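Local coordinates for sensor protein (Shewanella oneidensis, PDB 3LIC) that probably senses an extracellular signal through a double PDC-fold domain and passes it across the membrane to its own histidine kinase part in a two-component system, at residues 78-83 with 158-162; 182-188 with 254-260. One frame throughout, in Å; residues are numbered along the deposited sequence.

Contacts 1 and 2 each lie in a different antiparallel sheet, consistent with two PDC modules carried by the long helix 2-46. Contact 1 (78-83 with 158-162) comes first along the chain and closes before contact 2 (182-188 with 254-260) opens. In the first, strands 74-79 and 161-168 meet inside a six-stranded antiparallel sheet; in the second, strands 183-186 and 255-261 meet inside a five-stranded one. The centres are 35 Å apart, on opposite sides of the centre of the chain, and the nearest atoms remain about 16 Å apart. Helix 2-46 packs against contact 2; contact 1 probably belongs to the membrane-distal module, as in other double PDC sensors.

Contact 1. Residues 78-83 with 158-162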
loop_
_atom_site.group_PDB
_atom_site.type_symbol
_atom_site.label_atom_id
_atom_site.label_comp_id
_atom_site.label_asym_id
_atom_site.label_seq_id
_atom_site.Cartn_x
_atom_site.Cartn_y
_atom_site.Cartn_z
ATOM N N ALA A 78 1.616 16.023 -9.231
ATOM C CA ALA A 78 0.334 16.283 -9.849
ATOM C C ALA A 78 -0.185 17.661 -9.386
ATOM O O ALA A 78 -0.191 17.940 -8.192
ATOM C CB ALA A 78 -0.606 15.174 -9.500
ATOM N N PHE A 79 -0.541 18.552 -10.316
ATOM C CA PHE A 79 -0.888 19.963 -9.942
ATOM C C PHE A 79 -2.404 20.195 -9.991
ATOM O O PHE A 79 -3.090 19.529 -10.764
ATOM C CB PHE A 79 -0.168 21.018 -10.846
ATOM C CG PHE A 79 1.342 20.988 -10.729
ATOM C CD1 PHE A 79 2.006 21.789 -9.806
ATOM C CD2 PHE A 79 2.075 20.132 -11.488
ATOM C CE1 PHE A 79 3.371 21.723 -9.691
ATOM C CE2 PHE A 79 3.454 20.063 -11.380
ATOM C CZ PHE A 79 4.098 20.861 -10.491
ATOM N N LYS A 80 -2.915 21.102 -9.160
ATOM C CA LYS A 80 -4.307 21.552 -9.298
ATOM C C LYS A 80 -4.621 21.991 -10.744
ATOM O O LYS A 80 -3.754 22.519 -11.426
ATOM C CB LYS A 80 -4.558 22.743 -8.401
ATOM C CG LYS A 80 -5.362 22.497 -7.183
ATOM C CD LYS A 80 -5.652 23.862 -6.524
ATOM C CE LYS A 80 -6.736 23.762 -5.455
ATOM N NZ LYS A 80 -6.179 23.216 -4.196
ATOM N N PRO A 81 -5.872 21.804 -11.189
ATOM C CA PRO A 81 -6.305 22.268 -12.521
ATOM C C PRO A 81 -5.922 23.744 -12.757
ATOM O O PRO A 81 -6.258 24.582 -11.933
ATOM C CB PRO A 81 -7.830 22.141 -12.449
ATOM C CG PRO A 81 -8.116 21.153 -11.339
ATOM C CD PRO A 81 -7.009 21.374 -10.345
ATOM N N ASN A 82 -5.202 24.057 -13.842
ATOM C CA ASN A 82 -4.956 25.471 -14.203
ATOM C C ASN A 82 -3.920 26.227 -13.384
ATOM O O ASN A 82 -3.865 27.470 -13.436
ATOM C CB ASN A 82 -6.270 26.279 -14.200
ATOM C CG ASN A 82 -7.204 25.825 -15.282
ATOM O OD1 ASN A 82 -8.315 25.371 -15.026
ATOM N ND2 ASN A 82 -6.704 25.828 -16.483
ATOM N N THR A 83 -3.105 25.473 -12.647
ATOM C CA THR A 83 -1.943 26.043 -11.977
ATOM C C THR A 83 -1.125 26.834 -12.975
ATOM O O THR A 83 -0.715 27.931 -12.688
ATOM C CB THR A 83 -1.062 24.933 -11.369
ATOM O OG1 THR A 83 -1.848 24.169 -10.466
ATOM C CG2 THR A 83 0.055 25.524 -10.608
ATOM N N ASP A 158 -4.394 27.397 0.466
ATOM C CA ASP A 158 -4.524 26.390 -0.623
ATOM C C ASP A 158 -3.147 26.005 -1.198
ATOM O O ASP A 158 -2.402 26.851 -1.734
ATOM C CB ASP A 158 -5.506 26.806 -1.756
ATOM C CG ASP A 158 -6.888 27.308 -1.230
ATOM O OD1 ASP A 158 -7.084 27.477 0.004
ATOM O OD2 ASP A 158 -7.789 27.560 -2.078
ATOM N N TYR A 159 -2.824 24.714 -1.040
ATOM C CA TYR A 159 -1.687 24.072 -1.719
ATOM C C TYR A 159 -1.943 23.958 -3.259
ATOM O O TYR A 159 -3.095 23.999 -3.711
ATOM C CB TYR A 159 -1.392 22.697 -1.043
ATOM C CG TYR A 159 -1.129 22.807 0.464
ATOM C CD1 TYR A 159 -2.053 22.323 1.393
ATOM C CD2 TYR A 159 0.035 23.421 0.947
ATOM C CE1 TYR A 159 -1.821 22.441 2.768
ATOM C CE2 TYR A 159 0.283 23.548 2.314
ATOM C CZ TYR A 159 -0.654 23.065 3.229
ATOM O OH TYR A 159 -0.432 23.191 4.596
ATOM N N PHE A 160 -0.884 23.810 -4.064
ATOM C CA PHE A 160 -1.091 23.703 -5.505
ATOM C C PHE A 160 -0.909 22.315 -6.149
ATOM O O PHE A 160 -1.044 22.177 -7.349
ATOM C CB PHE A 160 -0.443 24.884 -6.299
ATOM C CG PHE A 160 1.031 25.108 -6.047
ATOM C CD1 PHE A 160 1.957 24.965 -7.094
ATOM C CD2 PHE A 160 1.497 25.500 -4.797
ATOM C CE1 PHE A 160 3.331 25.153 -6.896
ATOM C CE2 PHE A 160 2.887 25.707 -4.578
ATOM C CZ PHE A 160 3.809 25.537 -5.639
ATOM N N GLY A 161 -0.654 21.279 -5.339
ATOM C CA GLY A 161 -0.650 19.897 -5.800
ATOM C C GLY A 161 -0.297 18.825 -4.789
ATOM O O GLY A 161 -0.188 19.084 -3.605
ATOM N N VAL A 162 -0.059 17.605 -5.259
ATOM C CA VAL A 162 0.536 16.548 -4.403
ATOM C C VAL A 162 1.716 15.846 -5.110
ATOM O O VAL A 162 1.782 15.801 -6.352
ATOM C CB VAL A 162 -0.535 15.519 -4.122
ATOM C CG1 VAL A 162 -1.822 16.182 -3.495
ATOM C CG2 VAL A 162 -0.951 14.791 -5.434
#
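Ala78 and Val162 form an antiparallel hydrogen-bonded pair, with Ala78 N reaching Val162 O at 2.9 Å and an N-H...O angle of 175°, while Phe79 faces Gly161 in the neighbouring non-hydrogen-bonded pair. Past the strand end, Lys80 N still donates to Phe160 O over 2.8 Å, rising above the plane of that carbonyl. Ala78 CB and Val162 CG2 touch on the sheet face that Trp120 and Trp121 of helix 119-122 cover. These are two central strands of the antiparallel PDC sheet, caught where one runs out into a type II beta turn, Lys80 to Thr83. Phe79 points to the opposite face, and the Phe160 side chain, from the residue ahead of Gly161, runs beside it; their CD1 atoms are 4.2 Å apart. Phe160 has its CG between backbone N and carbonyl carbon (chi1 55°), which brings its CD1 within 4.0 Å of Thr83 CG2. Thr83 is itself held by the turn: its OG1 donates to Lys80 O at 2.7 Å, and its N reaches the same oxygen from the same face. The Lys80 chain, bent at chi4, brings CD and CE alongside Tyr159 O and hydrogen-bonds it through NZ at 3.2 Å.

Contact 2. Residues 182-188 with 254-260; sequences RLVVLDD and WRVVVMV
Arg182 lies across Met259 and Val260, late in strand 255-261, and its CB sits 3.3 Å from Met259 O. CG stays beside the same oxygen, CD passes on to Val260 CG2 at 3.9 Å, and the chain, extended from CG to NE, lays one guanidinium face over the Val260 methyls, with CG1 4.0 Å from CZ and CG2 nearest NH1. NH2 ends in a salt bridge with Glu264. Were it an alanine, Glu264 would probably lose its charged mate and the Val260 methyls their guanidinium cover. Arg182 O accepts from Met259 N, and paired bonds follow between Val184 and Val257 and between Leu186 and Arg255; Val257 N to Val184 O is 2.7 Å (174°). At the far end Arg255 folds back, bent at chi2 (72°) and chi3, so that NH2 meets Asp187 O at 3.0 Å, within both the guanidinium and carbonyl planes; its NH1 bonds Leu224 O. Asp187 CA rests over the Trp254 five-membered ring, 3.9 Å from its centroid, a CH-pi contact. Leu183 CD1 meets Val256 CG1 on the face toward helix 2-46. This is the antiparallel pairing of first and last strands in the five-stranded 2-1-5-4-3 sheet of a PDC module.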
loop_
_atom_site.group_PDB
_atom_site.type_symbol
_atom_site.label_atom_id
_atom_site.label_comp_id
_atom_site.label_asym_id
_atom_site.label_seq_id
_atom_site.Cartn_x
_atom_site.Cartn_y
_atom_site.Cartn_z
ATOM N N ARG A 182 0.354 -17.104 1.837
ATOM C CA ARG A 182 0.196 -17.007 3.268
ATOM C C ARG A 182 -0.038 -15.570 3.862
ATOM O O ARG A 182 0.009 -15.430 5.084
ATOM C CB ARG A 182 1.441 -17.538 3.912
ATOM C CG ARG A 182 1.976 -18.793 3.306
ATOM C CD ARG A 182 3.230 -19.156 4.089
ATOM N NE ARG A 182 3.543 -20.538 3.800
ATOM C CZ ARG A 182 4.318 -21.307 4.551
ATOM N NH1 ARG A 182 4.871 -20.835 5.678
ATOM N NH2 ARG A 182 4.541 -22.558 4.161
ATOM N N LEU A 183 -0.287 -14.544 3.033
ATOM C CA LEU A 183 -0.205 -13.179 3.532
ATOM C C LEU A 183 -1.513 -12.498 3.319
ATOM O O LEU A 183 -2.057 -12.548 2.187
ATOM C CB LEU A 183 0.897 -12.381 2.784
ATOM C CG LEU A 183 1.026 -10.884 3.041
ATOM C CD1 LEU A 183 1.393 -10.725 4.529
ATOM C CD2 LEU A 183 2.158 -10.167 2.149
ATOM N N VAL A 184 -2.034 -11.865 4.377
ATOM C CA VAL A 184 -3.056 -10.870 4.166
ATOM C C VAL A 184 -2.591 -9.587 4.878
ATOM O O VAL A 184 -1.961 -9.646 5.931
ATOM C CB VAL A 184 -4.456 -11.338 4.707
ATOM C CG1 VAL A 184 -5.466 -10.174 4.759
ATOM C CG2 VAL A 184 -4.985 -12.387 3.857
ATOM N N VAL A 185 -2.862 -8.437 4.280
ATOM C CA VAL A 185 -2.617 -7.152 4.925
ATOM C C VAL A 185 -3.942 -6.408 4.943
ATOM O O VAL A 185 -4.664 -6.365 3.937
ATOM C CB VAL A 185 -1.555 -6.275 4.183
ATOM C CG1 VAL A 185 -1.276 -4.988 5.014
ATOM C CG2 VAL A 185 -0.245 -7.006 3.983
ATOM N N LEU A 186 -4.281 -5.857 6.081
ATOM C CA LEU A 186 -5.539 -5.142 6.241
ATOM C C LEU A 186 -5.152 -3.736 6.684
ATOM O O LEU A 186 -4.184 -3.589 7.391
ATOM C CB LEU A 186 -6.309 -5.794 7.368
ATOM C CG LEU A 186 -6.722 -7.240 7.198
ATOM C CD1 LEU A 186 -7.419 -7.711 8.534
ATOM C CD2 LEU A 186 -7.694 -7.289 5.998
ATOM N N ASP A 187 -5.866 -2.710 6.249
ATOM C CA ASP A 187 -5.663 -1.403 6.792
ATOM C C ASP A 187 -6.267 -1.316 8.237
ATOM O O ASP A 187 -6.672 -2.303 8.808
ATOM C CB ASP A 187 -6.248 -0.342 5.872
ATOM C CG ASP A 187 -7.755 -0.289 5.915
ATOM O OD1 ASP A 187 -8.402 -0.925 6.762
ATOM O OD2 ASP A 187 -8.331 0.411 5.065
ATOM N N ASP A 188 -6.303 -0.125 8.808
ATOM C CA ASP A 188 -6.734 0.058 10.195
ATOM C C ASP A 188 -8.244 -0.133 10.306
ATOM O O ASP A 188 -8.756 -0.361 11.404
ATOM C CB ASP A 188 -6.375 1.454 10.688
ATOM C CG ASP A 188 -6.830 2.523 9.726
ATOM O OD1 ASP A 188 -6.395 2.499 8.552
ATOM O OD2 ASP A 188 -7.654 3.357 10.114
ATOM N N TRP A 254 -2.381 -0.708 10.611
ATOM C CA TRP A 254 -2.621 -1.780 9.683
ATOM C C TRP A 254 -2.240 -3.094 10.386
ATOM O O TRP A 254 -1.442 -3.075 11.381
ATOM C CB TRP A 254 -1.793 -1.600 8.422
ATOM C CG TRP A 254 -2.109 -0.363 7.673
ATOM C CD1 TRP A 254 -2.843 0.730 8.110
ATOM C CD2 TRP A 254 -1.657 -0.038 6.346
ATOM N NE1 TRP A 254 -2.879 1.681 7.115
ATOM C CE2 TRP A 254 -2.161 1.233 6.033
ATOM C CE3 TRP A 254 -0.917 -0.730 5.387
ATOM C CZ2 TRP A 254 -1.904 1.849 4.823
ATOM C CZ3 TRP A 254 -0.671 -0.122 4.186
ATOM C CH2 TRP A 254 -1.151 1.156 3.916
ATOM N N ARG A 255 -2.829 -4.193 9.859
ATOM C CA ARG A 255 -2.545 -5.573 10.267
ATOM C C ARG A 255 -1.848 -6.456 9.206
ATOM O O ARG A 255 -2.177 -6.432 8.018
ATOM C CB ARG A 255 -3.825 -6.291 10.675
ATOM C CG ARG A 255 -4.143 -6.254 12.190
ATOM C CD ARG A 255 -4.597 -4.885 12.644
ATOM N NE ARG A 255 -5.631 -4.285 11.792
ATOM C CZ ARG A 255 -6.929 -4.569 11.847
ATOM N NH1 ARG A 255 -7.378 -5.486 12.685
ATOM N NH2 ARG A 255 -7.776 -3.938 11.029
ATOM N N VAL A 256 -0.941 -7.306 9.661
ATOM C CA VAL A 256 -0.386 -8.292 8.792
ATOM C C VAL A 256 -0.895 -9.571 9.347
ATOM O O VAL A 256 -0.802 -9.786 10.556
ATOM C CB VAL A 256 1.131 -8.277 8.868
ATOM C CG1 VAL A 256 1.710 -9.545 8.245
ATOM C CG2 VAL A 256 1.655 -7.007 8.137
ATOM N N VAL A 257 -1.467 -10.402 8.485
ATOM C CA VAL A 257 -1.922 -11.722 8.894
ATOM C C VAL A 257 -1.093 -12.798 8.191
ATOM O O VAL A 257 -1.024 -12.811 6.972
ATOM C CB VAL A 257 -3.390 -11.941 8.485
ATOM C CG1 VAL A 257 -3.899 -13.325 8.986
ATOM C CG2 VAL A 257 -4.265 -10.781 8.980
ATOM N N VAL A 258 -0.458 -13.674 8.958
ATOM C CA VAL A 258 0.216 -14.863 8.390
ATOM C C VAL A 258 -0.635 -16.103 8.714
ATOM O O VAL A 258 -1.022 -16.330 9.852
ATOM C CB VAL A 258 1.626 -15.064 9.002
ATOM C CG1 VAL A 258 2.314 -16.312 8.385
ATOM C CG2 VAL A 258 2.496 -13.779 8.816
HETATM N N MSE A 259 -0.947 -16.890 7.709
HETATM C CA MSE A 259 -1.847 -18.029 7.864
HETATM C C MSE A 259 -1.293 -19.127 6.984
HETATM O O MSE A 259 -0.869 -18.848 5.855
HETATM C CB MSE A 259 -3.247 -17.657 7.421
HETATM C CG MSE A 259 -3.340 -17.408 5.970
HETATM SE SE MSE A 259 -4.742 -16.088 5.515
HETATM C CE MSE A 259 -3.585 -14.539 5.368
ATOM N N VAL A 260 -1.270 -20.363 7.500
ATOM C CA VAL A 260 -0.832 -21.527 6.719
ATOM C C VAL A 260 -1.840 -22.663 6.949
ATOM O O VAL A 260 -2.372 -22.816 8.048
ATOM C CB VAL A 260 0.586 -21.964 7.148
ATOM C CG1 VAL A 260 1.154 -23.115 6.252
ATOM C CG2 VAL A 260 1.534 -20.758 7.199
#